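Small COPII coat GTPase SAR1 (Encephalitozoon cuniculi, PDB 6VS4) belongs to the ADP-ribosylation factor family of small G proteins, holds guanosine-5'-diphosphate in a P-loop NTPase fold and is probably a component of the COPII coat. Local coordinates at residues 29-32 and 33-37; 145-148 and 149-152; 162-165 and 166-170. All coordinates share one frame; numbering follows the deposited sequence.

Contact 1. Residues 29-32 and 33-37; sequences QNFV and KSLFG
Ser34 folds its hydroxyl back onto the preceding turn, where OG gives a hydrogen bond of 2.9 Å to Phe31 O. A chi1 of 81° sets OG between its own backbone N and carbonyl carbon, within reach of that oxygen. The same carbonyl takes a second, weak bond from Ser34 N, whose stronger partner is Asn30 O at 3.0 Å. One residue earlier, Lys33 N reaches Gln29 O at 3.0 Å in a regular helical bond, and one residue later Leu35 N bonds Val32 O at 3.0 Å. Bonds of i to i-3 spacing thus appear here, at the C-terminal part of helix 9-33, from which the chain leads into strand 40-47 of the G-domain sheet. Around this backbone, Leu35 CD1 lies 4.1 Å from Phe31 CE2, meeting the ring at a slant, and Phe36 swings in so that its CD2 stands 3.6 Å from Val32 O. Farther out, Phe31 rests on Ala206 and Leu35 on Phe209, both of helix 204-223, while Asn82 ND2 bonds Phe36 O. On Asn30, OD1 accepts from Lys26 NZ and ND2 donates to the backbone oxygens of Met5 and Asp7 of the second subunit.

Contact 2. Residues 145-148 and 149-152; sequences MNKI and DLEG. With GDP (guanosine-5'-diphosphate), chain D.
A chi1 of 58° swings the carboxylate of Asp149 toward the base of GDP, while Lys147, two residues earlier, runs out extended beyond CG and lays its chain along one face of the same base. The two side chains meet the guanine in different ways. Asp149 engages it through both carboxylate oxygens: OD1 accepts from GDP N1 at 3.0 Å (N-H...O angle 159°) and OD2 from GDP N2 at 3.1 Å (166°). Lys147 supplies methylenes, with CG 3.5 Å from GDP C5 and CD and CE carrying on over the ring system, until NZ donates to the ribose O4' of GDP at 3.2 Å. The ammonium is also bonded to Asn49 O and salt-bridged to Asp115. Leu150 approaches from the same side of the base as the lysine, its CD1 3.9 Å from Lys147 CD. Asn146 ND2 lies 2.9 Å from GDP N7 and is itself hydrogen-bonded to Ala50 O. Asn146, Lys147 and Asp149, with Ile148 as the variable position, form the NKxD motif of small G proteins, placed where strand 141-146 gives way to a short 3-10 turn. Two bonds hold that turn together, Leu150 N to Lys147 O at 3.0 Å and Glu151 N to Ile148 O at 3.1 Å. Thr192 OG1 adds a bond to Asp149 OD1 and so helps fix the rotation of the carboxylate. With both oxygens set to receive N-H groups from N1 and the exocyclic N2, the aspartate matches the donor pair of guanine, a pattern that adenine, lacking both donors, would not offer.

Contact 3. Residues 162-165 and 166-170; sequences YQWK and SWLSQ
The first turns of helix 162-172 of the G domain, which packs beside strand 186-190 and the base-binding loop, carry an i to i+4 pairing of tryptophan and leucine. Leu168 places its CD1 methyl over one face of the Trp164 indole, 3.6 Å from the centroid of the six-membered ring and 13° off the ring normal, a CH-pi contact. The Trp164 side chain leaves with CG opposite its backbone N (chi1 180°), which stands the indole outward from the helix, where Leu168 can meet its face. Trp167 takes the same first torsion, and its CE3 lies 4.0 Å from Trp164 CD1, the two indoles slanting past each other. Beneath them the backbone is regularly bonded: Leu168 N to Trp164 O at 2.9 Å, Trp167 N to Gln163 O at 3.0 Å and Ser169 N to Lys165 O at 3.1 Å. Ser166 N bonds Tyr162 O, to which Ser166 OG adds a weak bond. Outside these turns, the His153 ring meets Trp164, and Lys165 NZ forms a salt bridge with Glu159. Across the Trp164 face the attraction is thus apolar, a methyl against the pi system, while i to i-4 bonds take up the backbone N-H groups of residues 166-169.

From the N terminus the contacts follow in series, none nested or crossed, and each is a local turn that encloses no intervening chain. Contact 1 ends the long helix 9-33 and leads into strand 40-47 of the sheet. Contact 2 takes in the end of strand 141-146 and the 3-10 turn after it, and contact 3 lies on helix 162-172, reached through helix 155-159. Contacts 2 and 3 touch: Ile148 CG2 is 3.7 Å from Trp164 CH2, and Met145 packs on Leu168, so the helix lies against the base-binding turn and the strand before it. Contact 1 stands on the opposite side of the chain's centre, about 26 Å from contact 2 between centres.

Contact 1. Residues 29-32 and 33-37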
ATOM      1  N   GLN A  29       9.457  12.167  -9.948  1.00 52.66           N
ATOM      2  CA  GLN A  29       9.476  13.626  -9.902  1.00 45.39           C
ATOM      3  C   GLN A  29      10.583  14.139  -8.990  1.00 55.07           C
ATOM      4  O   GLN A  29      11.250  15.128  -9.309  1.00 54.06           O
ATOM      5  CB  GLN A  29       8.116  14.150  -9.445  1.00 46.22           C
ATOM      6  CG  GLN A  29       7.027  14.023 -10.505  1.00 53.82           C
ATOM      7  CD  GLN A  29       5.636  14.008  -9.910  1.00 63.31           C
ATOM      8  OE1 GLN A  29       5.396  14.598  -8.861  1.00 71.03           O
ATOM      9  NE2 GLN A  29       4.706  13.346 -10.587  1.00 61.21           N
ATOM     10  N   ASN A  30      10.781  13.485  -7.840  1.00 54.77           N
ATOM     11  CA  ASN A  30      11.849  13.881  -6.931  1.00 50.05           C
ATOM     12  C   ASN A  30      13.221  13.618  -7.532  1.00 59.88           C
ATOM     13  O   ASN A  30      14.119  14.462  -7.441  1.00 62.11           O
ATOM     14  CB  ASN A  30      11.735  13.095  -5.628  1.00 46.38           C
ATOM     15  CG  ASN A  30      10.722  13.672  -4.681  1.00 55.34           C
ATOM     16  OD1 ASN A  30       9.885  14.484  -5.068  1.00 64.87           O
ATOM     17  ND2 ASN A  30      10.794  13.256  -3.419  1.00 46.34           N
ATOM     18  N   PHE A  31      13.397  12.454  -8.157  1.00 54.23           N
ATOM     19  CA  PHE A  31      14.693  12.109  -8.719  1.00 57.89           C
ATOM     20  C   PHE A  31      15.107  13.103  -9.795  1.00 62.72           C
ATOM     21  O   PHE A  31      16.255  13.559  -9.824  1.00 70.60           O
ATOM     22  CB  PHE A  31      14.642  10.691  -9.284  1.00 66.27           C
ATOM     23  CG  PHE A  31      15.729  10.391 -10.274  1.00 76.66           C
ATOM     24  CD1 PHE A  31      16.954   9.905  -9.846  1.00 82.36           C
ATOM     25  CD2 PHE A  31      15.527  10.590 -11.631  1.00 79.44           C
ATOM     26  CE1 PHE A  31      17.957   9.623 -10.755  1.00 85.58           C
ATOM     27  CE2 PHE A  31      16.527  10.317 -12.542  1.00 84.45           C
ATOM     28  CZ  PHE A  31      17.743   9.830 -12.104  1.00 84.81           C
ATOM     29  N   VAL A  32      14.173  13.471 -10.668  1.00 56.45           N
ATOM     30  CA  VAL A  32      14.495  14.378 -11.761  1.00 61.32           C
ATOM     31  C   VAL A  32      14.747  15.781 -11.232  1.00 65.07           C
ATOM     32  O   VAL A  32      15.712  16.445 -11.628  1.00 68.62           O
ATOM     33  CB  VAL A  32      13.369  14.348 -12.807  1.00 68.92           C
ATOM     34  CG1 VAL A  32      13.415  15.584 -13.689  1.00 73.49           C
ATOM     35  CG2 VAL A  32      13.467  13.069 -13.626  1.00 67.92           C
ATOM     36  N   LYS A  33      13.899  16.242 -10.312  1.00 68.24           N
ATOM     37  CA  LYS A  33      14.077  17.563  -9.721  1.00 67.13           C
ATOM     38  C   LYS A  33      15.432  17.690  -9.029  1.00 68.26           C
ATOM     39  O   LYS A  33      16.008  18.783  -8.992  1.00 80.69           O
ATOM     40  CB  LYS A  33      12.927  17.837  -8.748  1.00 64.95           C
ATOM     41  CG  LYS A  33      12.947  19.194  -8.071  1.00 78.06           C
ATOM     42  CD  LYS A  33      11.600  19.899  -8.201  1.00 92.64           C
ATOM     43  CE  LYS A  33      10.454  19.021  -7.732  1.00 97.19           C
ATOM     44  NZ  LYS A  33       9.130  19.639  -8.028  1.00 97.91           N
ATOM     45  N   SER A  34      15.957  16.592  -8.483  1.00 61.97           N
ATOM     46  CA  SER A  34      17.237  16.609  -7.781  1.00 59.05           C
ATOM     47  C   SER A  34      18.437  16.494  -8.712  1.00 66.31           C
ATOM     48  O   SER A  34      19.574  16.635  -8.248  1.00 66.93           O
ATOM     49  CB  SER A  34      17.293  15.474  -6.762  1.00 64.56           C
ATOM     50  OG  SER A  34      17.624  14.265  -7.415  1.00 74.83           O
ATOM     51  N   LEU A  35      18.216  16.237 -10.002  1.00 65.48           N
ATOM     52  CA  LEU A  35      19.326  16.061 -10.935  1.00 64.40           C
ATOM     53  C   LEU A  35      20.074  17.362 -11.173  1.00 60.32           C
ATOM     54  O   LEU A  35      21.293  17.347 -11.375  1.00 66.27           O
ATOM     55  CB  LEU A  35      18.810  15.510 -12.266  1.00 69.36           C
ATOM     56  CG  LEU A  35      18.797  13.991 -12.440  1.00 72.64           C
ATOM     57  CD1 LEU A  35      18.511  13.634 -13.883  1.00 69.89           C
ATOM     58  CD2 LEU A  35      20.120  13.388 -11.988  1.00 74.50           C
ATOM     59  N   PHE A  36      19.374  18.483 -11.157  1.00 57.84           N
ATOM     60  CA  PHE A  36      19.944  19.766 -11.528  1.00 59.87           C
ATOM     61  C   PHE A  36      20.251  20.535 -10.250  1.00 70.31           C
ATOM     62  O   PHE A  36      19.335  20.965  -9.542  1.00 72.80           O
ATOM     63  CB  PHE A  36      18.974  20.524 -12.429  1.00 66.94           C
ATOM     64  CG  PHE A  36      18.562  19.747 -13.651  1.00 69.23           C
ATOM     65  CD1 PHE A  36      19.294  19.832 -14.827  1.00 64.45           C
ATOM     66  CD2 PHE A  36      17.460  18.907 -13.611  1.00 67.96           C
ATOM     67  CE1 PHE A  36      18.923  19.108 -15.944  1.00 59.45           C
ATOM     68  CE2 PHE A  36      17.084  18.178 -14.722  1.00 69.04           C
ATOM     69  CZ  PHE A  36      17.816  18.283 -15.892  1.00 64.80           C
ATOM     70  N   GLY A  37      21.545  20.695  -9.952  1.00 76.86           N
ATOM     71  CA  GLY A  37      21.967  21.415  -8.764  1.00 75.67           C
ATOM     72  C   GLY A  37      22.030  22.916  -8.928  1.00 80.48           C
ATOM     73  O   GLY A  37      22.015  23.637  -7.927  1.00 90.01           O
TER

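Contact 2. Residues 145-148 and 149-152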
ATOM      1  N   MET A 145      13.241   8.619 -28.750  1.00 46.01           N
ATOM      2  CA  MET A 145      12.364   7.962 -29.715  1.00 45.99           C
ATOM      3  C   MET A 145      11.152   7.473 -28.928  1.00 44.63           C
ATOM      4  O   MET A 145      11.230   6.495 -28.181  1.00 45.69           O
ATOM      5  CB  MET A 145      13.093   6.831 -30.433  1.00 46.22           C
ATOM      6  CG  MET A 145      14.280   7.292 -31.281  1.00 54.19           C
ATOM      7  SD  MET A 145      13.817   8.122 -32.819  1.00 60.35           S
ATOM      8  CE  MET A 145      15.419   8.467 -33.538  1.00 61.55           C
ATOM      9  N   ASN A 146      10.041   8.185 -29.059  1.00 41.59           N
ATOM     10  CA  ASN A 146       8.877   7.998 -28.207  1.00 43.71           C
ATOM     11  C   ASN A 146       7.800   7.194 -28.928  1.00 48.44           C
ATOM     12  O   ASN A 146       7.829   7.032 -30.150  1.00 56.48           O
ATOM     13  CB  ASN A 146       8.317   9.357 -27.764  1.00 46.55           C
ATOM     14  CG  ASN A 146       7.281   9.236 -26.660  1.00 44.52           C
ATOM     15  OD1 ASN A 146       7.374   8.364 -25.801  1.00 48.05           O
ATOM     16  ND2 ASN A 146       6.284  10.116 -26.682  1.00 47.03           N
ATOM     17  N   LYS A 147       6.843   6.693 -28.140  1.00 52.38           N
ATOM     18  CA  LYS A 147       5.683   5.939 -28.622  1.00 48.55           C
ATOM     19  C   LYS A 147       6.073   4.583 -29.211  1.00 50.80           C
ATOM     20  O   LYS A 147       5.401   4.077 -30.113  1.00 48.44           O
ATOM     21  CB  LYS A 147       4.871   6.742 -29.642  1.00 51.59           C
ATOM     22  CG  LYS A 147       4.501   8.139 -29.169  1.00 51.94           C
ATOM     23  CD  LYS A 147       3.272   8.634 -29.890  1.00 60.52           C
ATOM     24  CE  LYS A 147       2.998  10.086 -29.602  1.00 60.24           C
ATOM     25  NZ  LYS A 147       1.917  10.576 -30.485  1.00 60.33           N
ATOM     26  N   ILE A 148       7.131   3.957 -28.684  1.00 45.09           N
ATOM     27  CA  ILE A 148       7.535   2.657 -29.198  1.00 44.94           C
ATOM     28  C   ILE A 148       6.477   1.597 -28.944  1.00 57.67           C
ATOM     29  O   ILE A 148       6.483   0.554 -29.608  1.00 64.97           O
ATOM     30  CB  ILE A 148       8.886   2.221 -28.604  1.00 48.48           C
ATOM     31  CG1 ILE A 148       8.753   1.953 -27.099  1.00 45.06           C
ATOM     32  CG2 ILE A 148       9.975   3.260 -28.919  1.00 39.86           C
ATOM     33  CD1 ILE A 148      10.040   1.522 -26.447  1.00 39.64           C
ATOM     34  N   ASP A 149       5.558   1.836 -27.999  1.00 55.92           N
ATOM     35  CA  ASP A 149       4.453   0.905 -27.781  1.00 55.74           C
ATOM     36  C   ASP A 149       3.566   0.776 -29.019  1.00 59.78           C
ATOM     37  O   ASP A 149       2.944  -0.273 -29.227  1.00 61.09           O
ATOM     38  CB  ASP A 149       3.612   1.341 -26.573  1.00 54.28           C
ATOM     39  CG  ASP A 149       3.038   2.744 -26.729  1.00 53.14           C
ATOM     40  OD1 ASP A 149       3.823   3.694 -26.913  1.00 49.64           O
ATOM     41  OD2 ASP A 149       1.800   2.899 -26.676  1.00 57.77           O
ATOM     42  N   LEU A 150       3.482   1.825 -29.845  1.00 60.95           N
ATOM     43  CA  LEU A 150       2.666   1.751 -31.053  1.00 60.19           C
ATOM     44  C   LEU A 150       3.264   0.818 -32.099  1.00 59.05           C
ATOM     45  O   LEU A 150       2.548   0.397 -33.017  1.00 64.36           O
ATOM     46  CB  LEU A 150       2.451   3.151 -31.627  1.00 65.21           C
ATOM     47  CG  LEU A 150       1.694   4.093 -30.681  1.00 63.60           C
ATOM     48  CD1 LEU A 150       1.453   5.460 -31.307  1.00 64.37           C
ATOM     49  CD2 LEU A 150       0.373   3.458 -30.267  1.00 57.39           C
ATOM     50  N   GLU A 151       4.553   0.491 -31.987  1.00 53.22           N
ATOM     51  CA  GLU A 151       5.178  -0.538 -32.811  1.00 52.62           C
ATOM     52  C   GLU A 151       5.220  -1.888 -32.116  1.00 55.36           C
ATOM     53  O   GLU A 151       5.853  -2.817 -32.627  1.00 59.61           O
ATOM     54  CB  GLU A 151       6.591  -0.119 -33.219  1.00 52.45           C
ATOM     55  CG  GLU A 151       6.615   1.152 -34.038  1.00 70.01           C
ATOM     56  CD  GLU A 151       5.723   1.048 -35.263  1.00 79.98           C
ATOM     57  OE1 GLU A 151       5.839   0.056 -36.021  1.00 81.14           O
ATOM     58  OE2 GLU A 151       4.892   1.957 -35.460  1.00 84.79           O
ATOM     59  N   GLY A 152       4.574  -2.007 -30.957  1.00 56.22           N
ATOM     60  CA  GLY A 152       4.594  -3.224 -30.169  1.00 56.74           C
ATOM     61  C   GLY A 152       5.879  -3.480 -29.414  1.00 52.13           C
ATOM     62  O   GLY A 152       6.119  -4.613 -28.987  1.00 58.18           O
TER
HETATM   63  PB  GDP D 302       3.178  17.800 -28.142  1.00 59.19           P
HETATM   64  O1B GDP D 302       2.535  18.475 -29.367  1.00 64.44           O
HETATM   65  O2B GDP D 302       3.144  18.675 -26.923  1.00 66.03           O
HETATM   66  O3B GDP D 302       4.580  17.331 -28.538  1.00 48.78           O
HETATM   67  O3A GDP D 302       2.365  16.463 -27.866  1.00 41.84           O
HETATM   68  PA  GDP D 302       1.584  15.886 -26.611  1.00 57.44           P
HETATM   69  O1A GDP D 302       0.294  16.681 -26.491  1.00 63.76           O
HETATM   70  O2A GDP D 302       2.443  15.841 -25.410  1.00 65.19           O
HETATM   71  O5' GDP D 302       1.158  14.414 -27.059  1.00 65.96           O
HETATM   72  C5' GDP D 302       0.253  14.129 -28.146  1.00 66.58           C
HETATM   73  C4' GDP D 302      -0.428  12.807 -27.895  1.00 58.76           C
HETATM   74  O4' GDP D 302       0.558  11.750 -27.886  1.00 54.37           O
HETATM   75  C3' GDP D 302      -1.200  12.703 -26.574  1.00 62.61           C
HETATM   76  O3' GDP D 302      -2.503  12.165 -26.769  1.00 66.79           O
HETATM   77  C2' GDP D 302      -0.327  11.773 -25.726  1.00 59.69           C
HETATM   78  O2' GDP D 302      -1.116  11.004 -24.828  1.00 63.00           O
HETATM   79  C1' GDP D 302       0.275  10.883 -26.807  1.00 58.11           C
HETATM   80  N9  GDP D 302       1.517  10.202 -26.412  1.00 60.87           N
HETATM   81  C8  GDP D 302       2.649  10.755 -25.869  1.00 57.81           C
HETATM   82  N7  GDP D 302       3.583   9.868 -25.613  1.00 51.54           N
HETATM   83  C5  GDP D 302       3.029   8.661 -26.006  1.00 61.03           C
HETATM   84  C6  GDP D 302       3.536   7.317 -25.941  1.00 58.41           C
HETATM   85  O6  GDP D 302       4.644   6.956 -25.554  1.00 54.84           O
HETATM   86  N1  GDP D 302       2.625   6.394 -26.411  1.00 57.91           N
HETATM   87  C2  GDP D 302       1.386   6.694 -26.913  1.00 59.26           C
HETATM   88  N2  GDP D 302       0.641   5.670 -27.336  1.00 55.86           N
HETATM   89  N3  GDP D 302       0.906   7.932 -26.988  1.00 63.31           N
HETATM   90  C4  GDP D 302       1.762   8.854 -26.509  1.00 64.07           C

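Contact 3. Residues 162-165 and 166-170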
ATOM      1  N   TYR A 162      17.861  -3.999 -34.055  1.00 62.03           N
ATOM      2  CA  TYR A 162      18.908  -3.198 -34.686  1.00 65.57           C
ATOM      3  C   TYR A 162      18.515  -2.737 -36.087  1.00 67.40           C
ATOM      4  O   TYR A 162      18.944  -1.660 -36.518  1.00 64.59           O
ATOM      5  CB  TYR A 162      20.236  -3.962 -34.710  1.00 72.31           C
ATOM      6  CG  TYR A 162      20.268  -5.227 -35.534  1.00 85.18           C
ATOM      7  CD1 TYR A 162      20.568  -5.183 -36.891  1.00 91.61           C
ATOM      8  CD2 TYR A 162      20.040  -6.471 -34.952  1.00 89.53           C
ATOM      9  CE1 TYR A 162      20.617  -6.335 -37.654  1.00 93.36           C
ATOM     10  CE2 TYR A 162      20.087  -7.637 -35.714  1.00 92.28           C
ATOM     11  CZ  TYR A 162      20.377  -7.558 -37.064  1.00 98.46           C
ATOM     12  OH  TYR A 162      20.430  -8.697 -37.839  1.00109.59           O
ATOM     13  N   GLN A 163      17.705  -3.521 -36.806  1.00 61.52           N
ATOM     14  CA  GLN A 163      17.216  -3.071 -38.108  1.00 63.78           C
ATOM     15  C   GLN A 163      16.382  -1.800 -37.974  1.00 62.62           C
ATOM     16  O   GLN A 163      16.612  -0.812 -38.679  1.00 65.73           O
ATOM     17  CB  GLN A 163      16.384  -4.168 -38.781  1.00 68.60           C
ATOM     18  CG  GLN A 163      17.139  -5.426 -39.164  1.00 71.40           C
ATOM     19  CD  GLN A 163      16.269  -6.429 -39.915  1.00 79.46           C
ATOM     20  OE1 GLN A 163      15.887  -6.197 -41.060  1.00 87.60           O
ATOM     21  NE2 GLN A 163      15.958  -7.552 -39.271  1.00 78.80           N
ATOM     22  N   TRP A 164      15.437  -1.794 -37.034  1.00 61.92           N
ATOM     23  CA  TRP A 164      14.531  -0.661 -36.884  1.00 57.71           C
ATOM     24  C   TRP A 164      15.261   0.563 -36.349  1.00 62.77           C
ATOM     25  O   TRP A 164      14.960   1.695 -36.745  1.00 63.94           O
ATOM     26  CB  TRP A 164      13.372  -1.074 -35.979  1.00 58.28           C
ATOM     27  CG  TRP A 164      12.313  -0.050 -35.684  1.00 63.03           C
ATOM     28  CD1 TRP A 164      11.414   0.489 -36.562  1.00 63.69           C
ATOM     29  CD2 TRP A 164      12.007   0.515 -34.404  1.00 64.47           C
ATOM     30  NE1 TRP A 164      10.579   1.371 -35.909  1.00 55.57           N
ATOM     31  CE2 TRP A 164      10.925   1.404 -34.584  1.00 59.57           C
ATOM     32  CE3 TRP A 164      12.554   0.369 -33.127  1.00 64.54           C
ATOM     33  CZ2 TRP A 164      10.380   2.130 -33.535  1.00 57.83           C
ATOM     34  CZ3 TRP A 164      12.008   1.091 -32.084  1.00 64.66           C
ATOM     35  CH2 TRP A 164      10.933   1.961 -32.295  1.00 66.30           C
ATOM     36  N   LYS A 165      16.231   0.361 -35.455  1.00 64.98           N
ATOM     37  CA  LYS A 165      17.026   1.488 -34.978  1.00 59.85           C
ATOM     38  C   LYS A 165      17.805   2.130 -36.124  1.00 61.68           C
ATOM     39  O   LYS A 165      17.860   3.361 -36.232  1.00 66.11           O
ATOM     40  CB  LYS A 165      17.957   1.029 -33.859  1.00 58.18           C
ATOM     41  CG  LYS A 165      17.222   0.709 -32.559  1.00 65.76           C
ATOM     42  CD  LYS A 165      18.044  -0.179 -31.631  1.00 68.57           C
ATOM     43  CE  LYS A 165      19.384   0.425 -31.290  1.00 67.05           C
ATOM     44  NZ  LYS A 165      20.273  -0.607 -30.697  1.00 68.99           N
ATOM     45  N   SER A 166      18.374   1.315 -37.016  1.00 63.59           N
ATOM     46  CA  SER A 166      19.072   1.871 -38.169  1.00 72.89           C
ATOM     47  C   SER A 166      18.119   2.627 -39.084  1.00 66.47           C
ATOM     48  O   SER A 166      18.444   3.719 -39.559  1.00 66.26           O
ATOM     49  CB  SER A 166      19.777   0.760 -38.948  1.00 79.08           C
ATOM     50  OG  SER A 166      20.991   0.385 -38.326  1.00 88.59           O
ATOM     51  N   TRP A 167      16.925   2.077 -39.319  1.00 66.25           N
ATOM     52  CA  TRP A 167      15.962   2.727 -40.205  1.00 69.66           C
ATOM     53  C   TRP A 167      15.480   4.055 -39.630  1.00 71.65           C
ATOM     54  O   TRP A 167      15.297   5.027 -40.373  1.00 73.31           O
ATOM     55  CB  TRP A 167      14.784   1.791 -40.468  1.00 64.65           C
ATOM     56  CG  TRP A 167      13.716   2.360 -41.345  1.00 64.05           C
ATOM     57  CD1 TRP A 167      13.767   2.543 -42.705  1.00 72.48           C
ATOM     58  CD2 TRP A 167      12.432   2.835 -40.926  1.00 64.02           C
ATOM     59  NE1 TRP A 167      12.589   3.088 -43.154  1.00 67.85           N
ATOM     60  CE2 TRP A 167      11.751   3.274 -42.084  1.00 70.35           C
ATOM     61  CE3 TRP A 167      11.784   2.917 -39.684  1.00 67.27           C
ATOM     62  CZ2 TRP A 167      10.459   3.799 -42.033  1.00 73.95           C
ATOM     63  CZ3 TRP A 167      10.502   3.440 -39.634  1.00 64.57           C
ATOM     64  CH2 TRP A 167       9.855   3.879 -40.802  1.00 76.27           C
ATOM     65  N   LEU A 168      15.258   4.116 -38.312  1.00 70.20           N
ATOM     66  CA  LEU A 168      14.856   5.374 -37.688  1.00 61.19           C
ATOM     67  C   LEU A 168      15.935   6.431 -37.860  1.00 61.83           C
ATOM     68  O   LEU A 168      15.644   7.580 -38.214  1.00 71.97           O
ATOM     69  CB  LEU A 168      14.556   5.161 -36.204  1.00 58.13           C
ATOM     70  CG  LEU A 168      13.255   4.453 -35.848  1.00 57.07           C
ATOM     71  CD1 LEU A 168      13.151   4.323 -34.339  1.00 54.41           C
ATOM     72  CD2 LEU A 168      12.071   5.216 -36.410  1.00 52.56           C
ATOM     73  N   SER A 169      17.191   6.058 -37.610  1.00 61.60           N
ATOM     74  CA  SER A 169      18.285   7.006 -37.786  0.62 62.71           C
ATOM     75  C   SER A 169      18.422   7.425 -39.245  1.00 64.88           C
ATOM     76  O   SER A 169      18.734   8.586 -39.535  1.00 68.13           O
ATOM     77  CB  SER A 169      19.588   6.403 -37.267  0.62 64.84           C
ATOM     78  OG  SER A 169      19.653   6.482 -35.851  0.62 66.18           O
ATOM     79  N   GLN A 170      18.181   6.497 -40.178  1.00 66.63           N
ATOM     80  CA  GLN A 170      18.308   6.820 -41.599  1.00 65.61           C
ATOM     81  C   GLN A 170      17.248   7.825 -42.034  1.00 70.05           C
ATOM     82  O   GLN A 170      17.538   8.747 -42.801  1.00 74.55           O
ATOM     83  CB  GLN A 170      18.211   5.548 -42.444  1.00 68.07           C
ATOM     84  CG  GLN A 170      18.168   5.807 -43.938  1.00 76.07           C
ATOM     85  CD  GLN A 170      18.034   4.537 -44.761  1.00 85.09           C
ATOM     86  OE1 GLN A 170      18.864   4.254 -45.624  1.00100.80           O
ATOM     87  NE2 GLN A 170      16.968   3.789 -44.529  1.00 81.35           N
TER